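PDB 3NRN: uncharacterized protein PF1083, which is of unknown function but binds adenosine monophosphate and, as a member of the flavin-containing amine oxidoreductase family, may be an oxidoreductase. Local coordinates for residues L10-R21 with L65-G73; K210-K220 with T224-A235. All coordinates share one frame; numbering follows the deposited sequence.

How the contacts relate
Contact 1 packs helix 10-21, which follows the first strand of the parallel sheet, against helix 64-72; contact 2 joins the two edge strands of the small antiparallel sheet, 212-216 and 229-231, with the turns around the middle strand 221-224, and leads into strand 234-237 of the parallel sheet. Their centres are about 23 Å apart and their nearest atoms about 6 Å, without touching. Bound adenosine monophosphate lies near both, but only contact 2 bonds to it: its adenine pairs with the backbone of Val212, while the side chain of Leu10 in contact 1 comes to about 6 Å of the nucleotide. The side chains of Glu30 and Arg38, residues that also bind it, are about 11 and 8 Å from that of Leu10.

Contact 1 (L10-R21 with L65-G73)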
loop_
_atom_site.group_PDB
_atom_site.type_symbol
_atom_site.label_atom_id
_atom_site.label_comp_id
_atom_site.label_asym_id
_atom_site.label_seq_id
_atom_site.Cartn_x
_atom_site.Cartn_y
_atom_site.Cartn_z
ATOM N N LEU A 10 -6.431 1.132 -7.194
ATOM C CA LEU A 10 -6.402 -0.292 -6.885
ATOM C C LEU A 10 -7.655 -0.740 -6.131
ATOM O O LEU A 10 -8.322 -1.697 -6.536
ATOM C CB LEU A 10 -5.153 -0.629 -6.069
ATOM C CG LEU A 10 -5.038 -2.118 -5.726
ATOM C CD1 LEU A 10 -4.918 -2.936 -7.019
ATOM C CD2 LEU A 10 -3.828 -2.345 -4.818
ATOM N N GLY A 11 -7.979 -0.054 -5.034
ATOM C CA GLY A 11 -9.160 -0.420 -4.277
ATOM C C GLY A 11 -10.434 -0.409 -5.123
ATOM O O GLY A 11 -11.222 -1.354 -5.084
ATOM N N GLY A 12 -10.640 0.662 -5.886
ATOM C CA GLY A 12 -11.831 0.757 -6.718
ATOM C C GLY A 12 -11.914 -0.352 -7.760
ATOM O O GLY A 12 -12.968 -0.959 -7.947
ATOM N N LEU A 13 -10.802 -0.609 -8.448
ATOM C CA LEU A 13 -10.752 -1.648 -9.478
ATOM C C LEU A 13 -10.914 -3.059 -8.894
ATOM O O LEU A 13 -11.504 -3.929 -9.531
ATOM C CB LEU A 13 -9.444 -1.535 -10.270
ATOM C CG LEU A 13 -9.331 -0.221 -11.063
ATOM C CD1 LEU A 13 -7.932 -0.075 -11.654
ATOM C CD2 LEU A 13 -10.400 -0.199 -12.156
ATOM N N LEU A 14 -10.400 -3.282 -7.685
ATOM C CA LEU A 14 -10.542 -4.591 -7.040
ATOM C C LEU A 14 -12.024 -4.826 -6.737
ATOM O O LEU A 14 -12.570 -5.885 -7.034
ATOM C CB LEU A 14 -9.725 -4.655 -5.728
ATOM C CG LEU A 14 -8.197 -4.789 -5.854
ATOM C CD1 LEU A 14 -7.511 -4.543 -4.517
ATOM C CD2 LEU A 14 -7.856 -6.192 -6.372
ATOM N N ALA A 15 -12.673 -3.825 -6.145
ATOM C CA ALA A 15 -14.087 -3.933 -5.810
ATOM C C ALA A 15 -14.941 -4.096 -7.065
ATOM O O ALA A 15 -15.845 -4.933 -7.104
ATOM C CB ALA A 15 -14.527 -2.710 -5.035
ATOM N N GLY A 16 -14.649 -3.292 -8.085
ATOM C CA GLY A 16 -15.400 -3.363 -9.327
ATOM C C GLY A 16 -15.269 -4.723 -9.989
ATOM O O GLY A 16 -16.236 -5.276 -10.518
ATOM N N ALA A 17 -14.064 -5.268 -9.962
ATOM C CA ALA A 17 -13.819 -6.563 -10.559
ATOM C C ALA A 17 -14.562 -7.659 -9.794
ATOM O O ALA A 17 -15.218 -8.507 -10.398
ATOM C CB ALA A 17 -12.329 -6.849 -10.566
ATOM N N PHE A 18 -14.469 -7.641 -8.467
ATOM C CA PHE A 18 -15.130 -8.665 -7.657
ATOM C C PHE A 18 -16.635 -8.670 -7.877
ATOM O O PHE A 18 -17.247 -9.729 -8.064
ATOM C CB PHE A 18 -14.851 -8.452 -6.162
ATOM C CG PHE A 18 -15.405 -9.545 -5.281
ATOM C CD1 PHE A 18 -14.642 -10.670 -4.983
ATOM C CD2 PHE A 18 -16.704 -9.464 -4.776
ATOM C CE1 PHE A 18 -15.168 -11.706 -4.188
ATOM C CE2 PHE A 18 -17.242 -10.491 -3.981
ATOM C CZ PHE A 18 -16.469 -11.616 -3.688
ATOM N N LEU A 19 -17.227 -7.481 -7.855
ATOM C CA LEU A 19 -18.663 -7.338 -8.024
ATOM C C LEU A 19 -19.133 -7.637 -9.447
ATOM O O LEU A 19 -20.208 -8.206 -9.638
ATOM C CB LEU A 19 -19.093 -5.932 -7.598
ATOM C CG LEU A 19 -18.901 -5.634 -6.105
ATOM C CD1 LEU A 19 -19.198 -4.171 -5.816
ATOM C CD2 LEU A 19 -19.816 -6.539 -5.274
ATOM N N ALA A 20 -18.335 -7.264 -10.443
ATOM C CA ALA A 20 -18.707 -7.528 -11.834
ATOM C C ALA A 20 -18.713 -9.038 -12.046
ATOM O O ALA A 20 -19.599 -9.585 -12.706
ATOM C CB ALA A 20 -17.721 -6.876 -12.776
ATOM N N ARG A 21 -17.721 -9.707 -11.474
ATOM C CA ARG A 21 -17.622 -11.158 -11.583
ATOM C C ARG A 21 -18.869 -11.803 -10.990
ATOM O O ARG A 21 -19.369 -12.795 -11.520
ATOM C CB ARG A 21 -16.390 -11.677 -10.838
ATOM C CG ARG A 21 -15.286 -12.230 -11.731
ATOM C CD ARG A 21 -14.659 -13.462 -11.085
ATOM N NE ARG A 21 -14.475 -13.278 -9.642
ATOM C CZ ARG A 21 -14.961 -14.094 -8.706
ATOM N NH1 ARG A 21 -15.665 -15.168 -9.047
ATOM N NH2 ARG A 21 -14.751 -13.833 -7.422
ATOM N N LEU A 65 -4.034 -9.335 -0.888
ATOM C CA LEU A 65 -4.038 -8.874 -2.274
ATOM C C LEU A 65 -3.858 -10.024 -3.259
ATOM O O LEU A 65 -4.616 -10.137 -4.223
ATOM C CB LEU A 65 -2.959 -7.806 -2.516
ATOM C CG LEU A 65 -2.892 -7.250 -3.950
ATOM C CD1 LEU A 65 -4.271 -6.735 -4.388
ATOM C CD2 LEU A 65 -1.863 -6.123 -4.014
ATOM N N ALA A 66 -2.864 -10.875 -3.022
ATOM C CA ALA A 66 -2.644 -12.016 -3.916
ATOM C C ALA A 66 -3.878 -12.910 -3.912
ATOM O O ALA A 66 -4.322 -13.360 -4.966
ATOM C CB ALA A 66 -1.435 -12.816 -3.483
ATOM N N HIS A 67 -4.439 -13.153 -2.729
ATOM C CA HIS A 67 -5.621 -14.002 -2.636
ATOM C C HIS A 67 -6.771 -13.446 -3.465
ATOM O O HIS A 67 -7.428 -14.184 -4.192
ATOM C CB HIS A 67 -6.092 -14.157 -1.189
ATOM C CG HIS A 67 -7.294 -15.039 -1.049
ATOM N ND1 HIS A 67 -7.292 -16.361 -1.443
ATOM C CD2 HIS A 67 -8.550 -14.780 -0.615
ATOM C CE1 HIS A 67 -8.495 -16.876 -1.260
ATOM N NE2 HIS A 67 -9.278 -15.937 -0.759
ATOM N N LEU A 68 -7.006 -12.143 -3.346
ATOM C CA LEU A 68 -8.077 -11.497 -4.083
ATOM C C LEU A 68 -7.849 -11.608 -5.578
ATOM O O LEU A 68 -8.780 -11.868 -6.335
ATOM C CB LEU A 68 -8.187 -10.018 -3.714
ATOM C CG LEU A 68 -9.196 -9.589 -2.655
ATOM C CD1 LEU A 68 -9.282 -8.054 -2.667
ATOM C CD2 LEU A 68 -10.564 -10.209 -2.946
ATOM N N LEU A 69 -6.609 -11.394 -6.004
ATOM C CA LEU A 69 -6.294 -11.488 -7.421
ATOM C C LEU A 69 -6.534 -12.916 -7.914
ATOM O O LEU A 69 -7.062 -13.117 -9.009
ATOM C CB LEU A 69 -4.844 -11.070 -7.667
ATOM C CG LEU A 69 -4.571 -9.612 -7.285
ATOM C CD1 LEU A 69 -3.081 -9.332 -7.333
ATOM C CD2 LEU A 69 -5.337 -8.685 -8.233
ATOM N N ARG A 70 -6.163 -13.908 -7.107
ATOM C CA ARG A 70 -6.371 -15.284 -7.520
ATOM C C ARG A 70 -7.853 -15.610 -7.698
ATOM O O ARG A 70 -8.249 -16.132 -8.736
ATOM C CB ARG A 70 -5.750 -16.270 -6.521
ATOM C CG ARG A 70 -5.905 -17.738 -6.956
ATOM C CD ARG A 70 -5.162 -18.707 -6.041
ATOM N NE ARG A 70 -3.737 -18.385 -5.970
ATOM C CZ ARG A 70 -2.841 -19.084 -5.280
ATOM N NH1 ARG A 70 -3.210 -20.160 -4.597
ATOM N NH2 ARG A 70 -1.572 -18.701 -5.269
ATOM N N ILE A 71 -8.681 -15.291 -6.708
ATOM C CA ILE A 71 -10.100 -15.615 -6.818
ATOM C C ILE A 71 -10.826 -14.811 -7.893
ATOM O O ILE A 71 -11.891 -15.216 -8.356
ATOM C CB ILE A 71 -10.828 -15.468 -5.450
ATOM C CG1 ILE A 71 -10.860 -14.007 -4.999
ATOM C CG2 ILE A 71 -10.107 -16.312 -4.400
ATOM C CD1 ILE A 71 -11.740 -13.774 -3.795
ATOM N N LEU A 72 -10.250 -13.682 -8.302
ATOM C CA LEU A 72 -10.860 -12.870 -9.352
ATOM C C LEU A 72 -10.540 -13.433 -10.730
ATOM O O LEU A 72 -11.173 -13.073 -11.725
ATOM C CB LEU A 72 -10.360 -11.432 -9.288
ATOM C CG LEU A 72 -10.883 -10.614 -8.110
ATOM C CD1 LEU A 72 -10.265 -9.233 -8.150
ATOM C CD2 LEU A 72 -12.398 -10.536 -8.173
ATOM N N GLY A 73 -9.548 -14.314 -10.782
ATOM C CA GLY A 73 -9.156 -14.893 -12.051
ATOM C C GLY A 73 -8.071 -14.069 -12.713
ATOM O O GLY A 73 -7.812 -14.200 -13.912
#
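Leu72 of helix 65-72 pushes its side chain into a hole on helix 10-21 made by Leu14, Ala17, Phe18 and Arg21, a knobs-into-holes contact. Its CB carries CG anti to the carbonyl carbon (chi1 -72°), and this torsion sends the two methyls across to the other helix. CG then forks: Leu72 CD1 lies 4.0 Å from Ala17 CB and also faces Leu14 CD2, whereas Leu72 CD2 presses on the backbone, 3.4 Å from Phe18 CA, and meets Phe18 CB as well. In the reverse sense Leu14, one turn before Phe18, sits among Leu65, Leu68, Leu69 and Leu72. Leu14 CD1 is 3.9 Å from Leu65 CD1, the two side chains crossing at about a right angle, and Leu14 CD2 is 4.0 Å from Leu69 CD2. At the ring of Phe18, Ile71 CD1 arrives at the edge, near the ring plane, 4.0 Å from Phe18 CE1. Arg21 closes the C-terminal end with a chain bent at chi2 and chi3, which lays its guanidinium over a carbonyl: Ile71 O sits above the centre of one face, 3.3 Å from Arg21 CZ. Approached from that side, the oxygen receives no hydrogen bond from Arg21. Just beyond, Gly73 ends the second helix in a Schellman motif, its positive phi (91°) suited to glycine. The short axes approach to 10.4 Å at 34°, and no hydrogen bond joins the two segments, so the contact rests chiefly on aliphatic side chains. Helix 10-21 carries Gly12 of a probable Rossmann-type GxGxxG pattern. Helix 188-200 adds Leu195 against Leu14 and Leu72, helix 388-402 covers Leu10 and Leu65 through Val389, and strand 25-29 meets Leu19 and Ala20 through Ile26.

Contact 2 (K210-K220 with T224-A235); sequences KEVVEINIEEK and TRDNEEYSFDVA. With AMP (adenosine monophosphate), chain B.
Val212 and Thr224 form an antiparallel non-hydrogen-bonded pair with diverging side chains, while Arg225 N donates to Glu211 O at 2.7 Å and Phe232 N to Lys220 O at 3.0 Å. Thr224 to Asn227 make a type I turn, and Val213 and Glu214 both face Tyr223 in a classic beta bulge. Lys210, bent at chi2 (-62°), brings its ammonium between two carboxylates. Lys210 NZ meets Asp226 OD2 at 2.8 Å on the syn side and also bridges to Glu228 OE1. Asp226 OD1 in turn accepts from Thr224 OG1, from above the carboxylate plane, and from a water that takes the Glu211 N-H. Glu211 reaches Arg225 by a looser salt bridge, Glu211 OE1 lying 3.3 Å from both Arg225 NE and Arg225 NH2 in weak bonds, with carboxylate and guanidinium planes at 90°. Farther on, Lys220 CB rides over one face of the Phe232 ring as a CH-pi contact, 4.3 Å from its centroid, and Ala235 CB covers the opposite face. Lys220 NZ donates to Asp233 O at 2.9 Å; a water joins it to Asp233 OD1, while Asp233 OD2 takes the backbone N-H of Arg2. Along the edge of Val212 that faces away from Thr224, Val212 N donates to AMP N1 and AMP N6 to Val212 O, each at 3.1 Å. This two-bond reading of the adenine edge by a strand backbone, beside a probable Rossmann-type nucleotide-binding fold, is consistent with the adenine pocket of a flavin-containing amine oxidoreductase.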
loop_
_atom_site.group_PDB
_atom_site.type_symbol
_atom_site.label_atom_id
_atom_site.label_comp_id
_atom_site.label_asym_id
_atom_site.label_seq_id
_atom_site.Cartn_x
_atom_site.Cartn_y
_atom_site.Cartn_z
ATOM N N LYS A 210 -14.125 11.409 -16.253
ATOM C CA LYS A 210 -15.426 11.586 -15.617
ATOM C C LYS A 210 -15.146 11.966 -14.173
ATOM O O LYS A 210 -14.839 11.110 -13.344
ATOM C CB LYS A 210 -16.245 10.294 -15.664
ATOM C CG LYS A 210 -16.658 9.875 -17.056
ATOM C CD LYS A 210 -17.551 10.920 -17.700
ATOM C CE LYS A 210 -17.728 10.635 -19.177
ATOM N NZ LYS A 210 -18.389 11.769 -19.877
ATOM N N GLU A 211 -15.236 13.258 -13.881
ATOM C CA GLU A 211 -14.976 13.743 -12.538
ATOM C C GLU A 211 -16.266 13.812 -11.750
ATOM O O GLU A 211 -17.161 14.583 -12.089
ATOM C CB GLU A 211 -14.356 15.135 -12.589
ATOM C CG GLU A 211 -13.975 15.675 -11.227
ATOM C CD GLU A 211 -13.621 17.142 -11.267
ATOM O OE1 GLU A 211 -13.077 17.586 -12.299
ATOM O OE2 GLU A 211 -13.874 17.847 -10.267
ATOM N N VAL A 212 -16.369 13.007 -10.701
ATOM C CA VAL A 212 -17.569 13.029 -9.880
ATOM C C VAL A 212 -17.564 14.288 -9.017
ATOM O O VAL A 212 -16.547 14.636 -8.418
ATOM C CB VAL A 212 -17.645 11.784 -8.968
ATOM C CG1 VAL A 212 -18.887 11.863 -8.072
ATOM C CG2 VAL A 212 -17.694 10.536 -9.818
ATOM N N VAL A 213 -18.698 14.979 -8.959
ATOM C CA VAL A 213 -18.789 16.191 -8.155
ATOM C C VAL A 213 -19.846 16.067 -7.068
ATOM O O VAL A 213 -19.952 16.915 -6.190
ATOM C CB VAL A 213 -19.116 17.428 -9.026
ATOM C CG1 VAL A 213 -18.057 17.591 -10.105
ATOM C CG2 VAL A 213 -20.487 17.289 -9.651
ATOM N N GLU A 214 -20.616 14.988 -7.113
ATOM C CA GLU A 214 -21.662 14.808 -6.128
ATOM C C GLU A 214 -22.148 13.378 -6.033
ATOM O O GLU A 214 -22.486 12.761 -7.043
ATOM C CB GLU A 214 -22.853 15.704 -6.475
ATOM C CG GLU A 214 -23.931 15.771 -5.401
ATOM C CD GLU A 214 -25.199 16.447 -5.904
ATOM O OE1 GLU A 214 -25.085 17.417 -6.688
ATOM O OE2 GLU A 214 -26.306 16.017 -5.512
ATOM N N ILE A 215 -22.174 12.850 -4.813
ATOM C CA ILE A 215 -22.692 11.507 -4.579
ATOM C C ILE A 215 -23.929 11.825 -3.753
ATOM O O ILE A 215 -23.835 12.069 -2.551
ATOM C CB ILE A 215 -21.723 10.632 -3.746
ATOM C CG1 ILE A 215 -20.395 10.469 -4.485
ATOM C CG2 ILE A 215 -22.345 9.265 -3.493
ATOM C CD1 ILE A 215 -19.343 9.663 -3.714
ATOM N N ASN A 216 -25.084 11.863 -4.409
ATOM C CA ASN A 216 -26.318 12.201 -3.717
ATOM C C ASN A 216 -26.940 10.983 -3.046
ATOM O O ASN A 216 -27.496 10.116 -3.709
ATOM C CB ASN A 216 -27.313 12.828 -4.695
ATOM C CG ASN A 216 -28.524 13.417 -3.993
ATOM O OD1 ASN A 216 -29.068 12.818 -3.063
ATOM N ND2 ASN A 216 -28.959 14.591 -4.443
ATOM N N ILE A 217 -26.843 10.939 -1.720
ATOM C CA ILE A 217 -27.374 9.834 -0.916
ATOM C C ILE A 217 -28.887 9.666 -0.963
ATOM O O ILE A 217 -29.390 8.547 -1.015
ATOM C CB ILE A 217 -26.956 9.985 0.564
ATOM C CG1 ILE A 217 -25.438 9.910 0.667
ATOM C CG2 ILE A 217 -27.591 8.902 1.415
ATOM C CD1 ILE A 217 -24.871 8.707 -0.000
ATOM N N GLU A 218 -29.616 10.771 -0.927
ATOM C CA GLU A 218 -31.068 10.700 -0.973
ATOM C C GLU A 218 -31.580 10.183 -2.322
ATOM O O GLU A 218 -32.462 9.327 -2.371
ATOM C CB GLU A 218 -31.666 12.077 -0.678
ATOM C CG GLU A 218 -31.426 12.555 0.746
ATOM C CD GLU A 218 -32.036 13.919 1.016
ATOM O OE1 GLU A 218 -33.238 14.100 0.728
ATOM O OE2 GLU A 218 -31.318 14.810 1.521
ATOM N N GLU A 219 -31.018 10.693 -3.414
ATOM C CA GLU A 219 -31.448 10.278 -4.752
ATOM C C GLU A 219 -30.757 8.999 -5.180
ATOM O O GLU A 219 -31.248 8.269 -6.046
ATOM C CB GLU A 219 -31.102 11.344 -5.799
ATOM C CG GLU A 219 -31.582 12.758 -5.527
ATOM C CD GLU A 219 -31.222 13.700 -6.669
ATOM O OE1 GLU A 219 -30.070 13.638 -7.148
ATOM O OE2 GLU A 219 -32.082 14.505 -7.087
ATOM N N LYS A 220 -29.604 8.741 -4.574
ATOM C CA LYS A 220 -28.790 7.586 -4.917
ATOM C C LYS A 220 -28.363 7.764 -6.374
ATOM O O LYS A 220 -28.596 6.911 -7.231
ATOM C CB LYS A 220 -29.565 6.276 -4.720
ATOM C CG LYS A 220 -29.984 6.030 -3.273
ATOM C CD LYS A 220 -30.415 4.584 -3.031
ATOM C CE LYS A 220 -29.227 3.633 -3.002
ATOM N NZ LYS A 220 -29.645 2.218 -2.757
ATOM N N THR A 224 -21.486 13.991 -12.411
ATOM C CA THR A 224 -20.146 14.310 -12.873
ATOM C C THR A 224 -20.071 15.786 -13.249
ATOM O O THR A 224 -21.098 16.434 -13.462
ATOM C CB THR A 224 -19.787 13.477 -14.097
ATOM O OG1 THR A 224 -20.768 13.695 -15.116
ATOM C CG2 THR A 224 -19.756 11.999 -13.741
ATOM N N ARG A 225 -18.856 16.310 -13.333
ATOM C CA ARG A 225 -18.648 17.708 -13.687
ATOM C C ARG A 225 -19.368 18.045 -15.000
ATOM O O ARG A 225 -19.947 19.122 -15.140
ATOM C CB ARG A 225 -17.147 17.993 -13.830
ATOM C CG ARG A 225 -16.806 19.428 -14.236
ATOM C CD ARG A 225 -16.506 20.317 -13.037
ATOM N NE ARG A 225 -15.117 20.205 -12.590
ATOM C CZ ARG A 225 -14.152 21.071 -12.897
ATOM N NH1 ARG A 225 -14.409 22.131 -13.652
ATOM N NH2 ARG A 225 -12.920 20.879 -12.441
ATOM N N ASP A 226 -19.345 17.112 -15.952
ATOM C CA ASP A 226 -19.981 17.337 -17.253
ATOM C C ASP A 226 -21.476 17.014 -17.300
ATOM O O ASP A 226 -22.037 16.769 -18.367
ATOM C CB ASP A 226 -19.223 16.570 -18.349
ATOM C CG ASP A 226 -19.179 15.072 -18.098
ATOM O OD1 ASP A 226 -18.922 14.662 -16.948
ATOM O OD2 ASP A 226 -19.390 14.306 -19.056
ATOM N N ASN A 227 -22.109 17.021 -16.131
ATOM C CA ASN A 227 -23.545 16.778 -15.979
ATOM C C ASN A 227 -24.128 15.407 -16.320
ATOM O O ASN A 227 -25.307 15.307 -16.654
ATOM C CB ASN A 227 -24.347 17.834 -16.750
ATOM C CG ASN A 227 -24.165 19.230 -16.195
ATOM O OD1 ASN A 227 -23.821 19.411 -15.026
ATOM N ND2 ASN A 227 -24.426 20.232 -17.028
ATOM N N GLU A 228 -23.335 14.345 -16.261
ATOM C CA GLU A 228 -23.914 13.036 -16.539
ATOM C C GLU A 228 -24.477 12.450 -15.251
ATOM O O GLU A 228 -23.940 12.693 -14.170
ATOM C CB GLU A 228 -22.877 12.100 -17.148
ATOM C CG GLU A 228 -22.551 12.454 -18.581
ATOM C CD GLU A 228 -21.719 11.403 -19.260
ATOM O OE1 GLU A 228 -20.554 11.215 -18.851
ATOM O OE2 GLU A 228 -22.237 10.759 -20.196
ATOM N N GLU A 229 -25.567 11.697 -15.375
ATOM C CA GLU A 229 -26.239 11.071 -14.230
ATOM C C GLU A 229 -26.103 9.563 -14.207
ATOM O O GLU A 229 -26.357 8.899 -15.213
ATOM C CB GLU A 229 -27.735 11.401 -14.229
ATOM C CG GLU A 229 -28.035 12.872 -14.244
ATOM C CD GLU A 229 -26.979 13.640 -13.503
ATOM O OE1 GLU A 229 -26.454 13.088 -12.512
ATOM O OE2 GLU A 229 -26.673 14.786 -13.899
ATOM N N TYR A 230 -25.726 9.032 -13.044
ATOM C CA TYR A 230 -25.567 7.592 -12.856
ATOM C C TYR A 230 -26.232 7.194 -11.547
ATOM O O TYR A 230 -25.728 7.518 -10.477
ATOM C CB TYR A 230 -24.085 7.225 -12.788
ATOM C CG TYR A 230 -23.302 7.626 -14.011
ATOM C CD1 TYR A 230 -23.251 6.802 -15.134
ATOM C CD2 TYR A 230 -22.623 8.843 -14.053
ATOM C CE1 TYR A 230 -22.539 7.177 -16.269
ATOM C CE2 TYR A 230 -21.914 9.228 -15.176
ATOM C CZ TYR A 230 -21.872 8.390 -16.283
ATOM O OH TYR A 230 -21.155 8.774 -17.397
ATOM N N SER A 231 -27.369 6.512 -11.626
ATOM C CA SER A 231 -28.063 6.065 -10.425
ATOM C C SER A 231 -27.348 4.809 -9.900
ATOM O O SER A 231 -26.740 4.074 -10.670
ATOM C CB SER A 231 -29.522 5.748 -10.756
ATOM O OG SER A 231 -29.594 4.823 -11.827
ATOM N N PHE A 232 -27.417 4.562 -8.597
ATOM C CA PHE A 232 -26.744 3.400 -8.033
ATOM C C PHE A 232 -27.496 2.748 -6.878
ATOM O O PHE A 232 -28.308 3.391 -6.209
ATOM C CB PHE A 232 -25.345 3.807 -7.543
ATOM C CG PHE A 232 -25.359 4.728 -6.338
ATOM C CD1 PHE A 232 -25.483 4.217 -5.047
ATOM C CD2 PHE A 232 -25.260 6.109 -6.501
ATOM C CE1 PHE A 232 -25.505 5.072 -3.938
ATOM C CE2 PHE A 232 -25.284 6.962 -5.409
ATOM C CZ PHE A 232 -25.406 6.441 -4.120
ATOM N N ASP A 233 -27.221 1.462 -6.658
ATOM C CA ASP A 233 -27.809 0.734 -5.531
ATOM C C ASP A 233 -26.755 0.828 -4.428
ATOM O O ASP A 233 -27.070 0.928 -3.245
ATOM C CB ASP A 233 -28.076 -0.729 -5.907
ATOM C CG ASP A 233 -29.188 -0.867 -6.936
ATOM O OD1 ASP A 233 -30.282 -0.315 -6.697
ATOM O OD2 ASP A 233 -28.973 -1.515 -7.981
ATOM N N VAL A 234 -25.493 0.818 -4.856
ATOM C CA VAL A 234 -24.344 0.926 -3.977
ATOM C C VAL A 234 -23.262 1.753 -4.674
ATOM O O VAL A 234 -23.077 1.661 -5.889
ATOM C CB VAL A 234 -23.759 -0.468 -3.636
ATOM C CG1 VAL A 234 -22.382 -0.318 -3.018
ATOM C CG2 VAL A 234 -24.680 -1.193 -2.665
ATOM N N ALA A 235 -22.558 2.567 -3.899
ATOM C CA ALA A 235 -21.485 3.389 -4.434
ATOM C C ALA A 235 -20.205 3.047 -3.678
ATOM O O ALA A 235 -20.204 2.999 -2.444
ATOM C CB ALA A 235 -21.820 4.873 -4.266
HETATM P P AMP B . -5.697 6.050 -5.698
HETATM O O1P AMP B . -6.740 5.269 -4.924
HETATM O O2P AMP B . -5.366 7.335 -4.941
HETATM O O3P AMP B . -4.563 5.243 -6.190
HETATM O "O5'" AMP B . -6.610 6.525 -6.923
HETATM C "C5'" AMP B . -7.905 7.077 -6.662
HETATM C "C4'" AMP B . -8.400 7.442 -8.055
HETATM O "O4'" AMP B . -9.500 8.356 -8.002
HETATM C "C3'" AMP B . -7.352 8.083 -8.949
HETATM O "O3'" AMP B . -7.339 7.254 -10.129
HETATM C "C2'" AMP B . -7.929 9.491 -9.205
HETATM O "O2'" AMP B . -7.630 10.079 -10.487
HETATM C "C1'" AMP B . -9.416 9.204 -9.100
HETATM N N9 AMP B . -10.247 10.337 -8.646
HETATM C C8 AMP B . -9.956 11.248 -7.680
HETATM N N7 AMP B . -11.017 12.078 -7.499
HETATM C C5 AMP B . -12.006 11.646 -8.294
HETATM C C6 AMP B . -13.375 12.101 -8.571
HETATM N N6 AMP B . -13.846 13.192 -7.906
HETATM N N1 AMP B . -14.083 11.385 -9.478
HETATM C C2 AMP B . -13.565 10.264 -10.089
HETATM N N3 AMP B . -12.292 9.818 -9.929
HETATM C C4 AMP B . -11.503 10.487 -9.053
HETATM O O HOH W 1 -16.605 14.975 -15.919
HETATM O O HOH W 2 -31.086 0.925 -4.637
#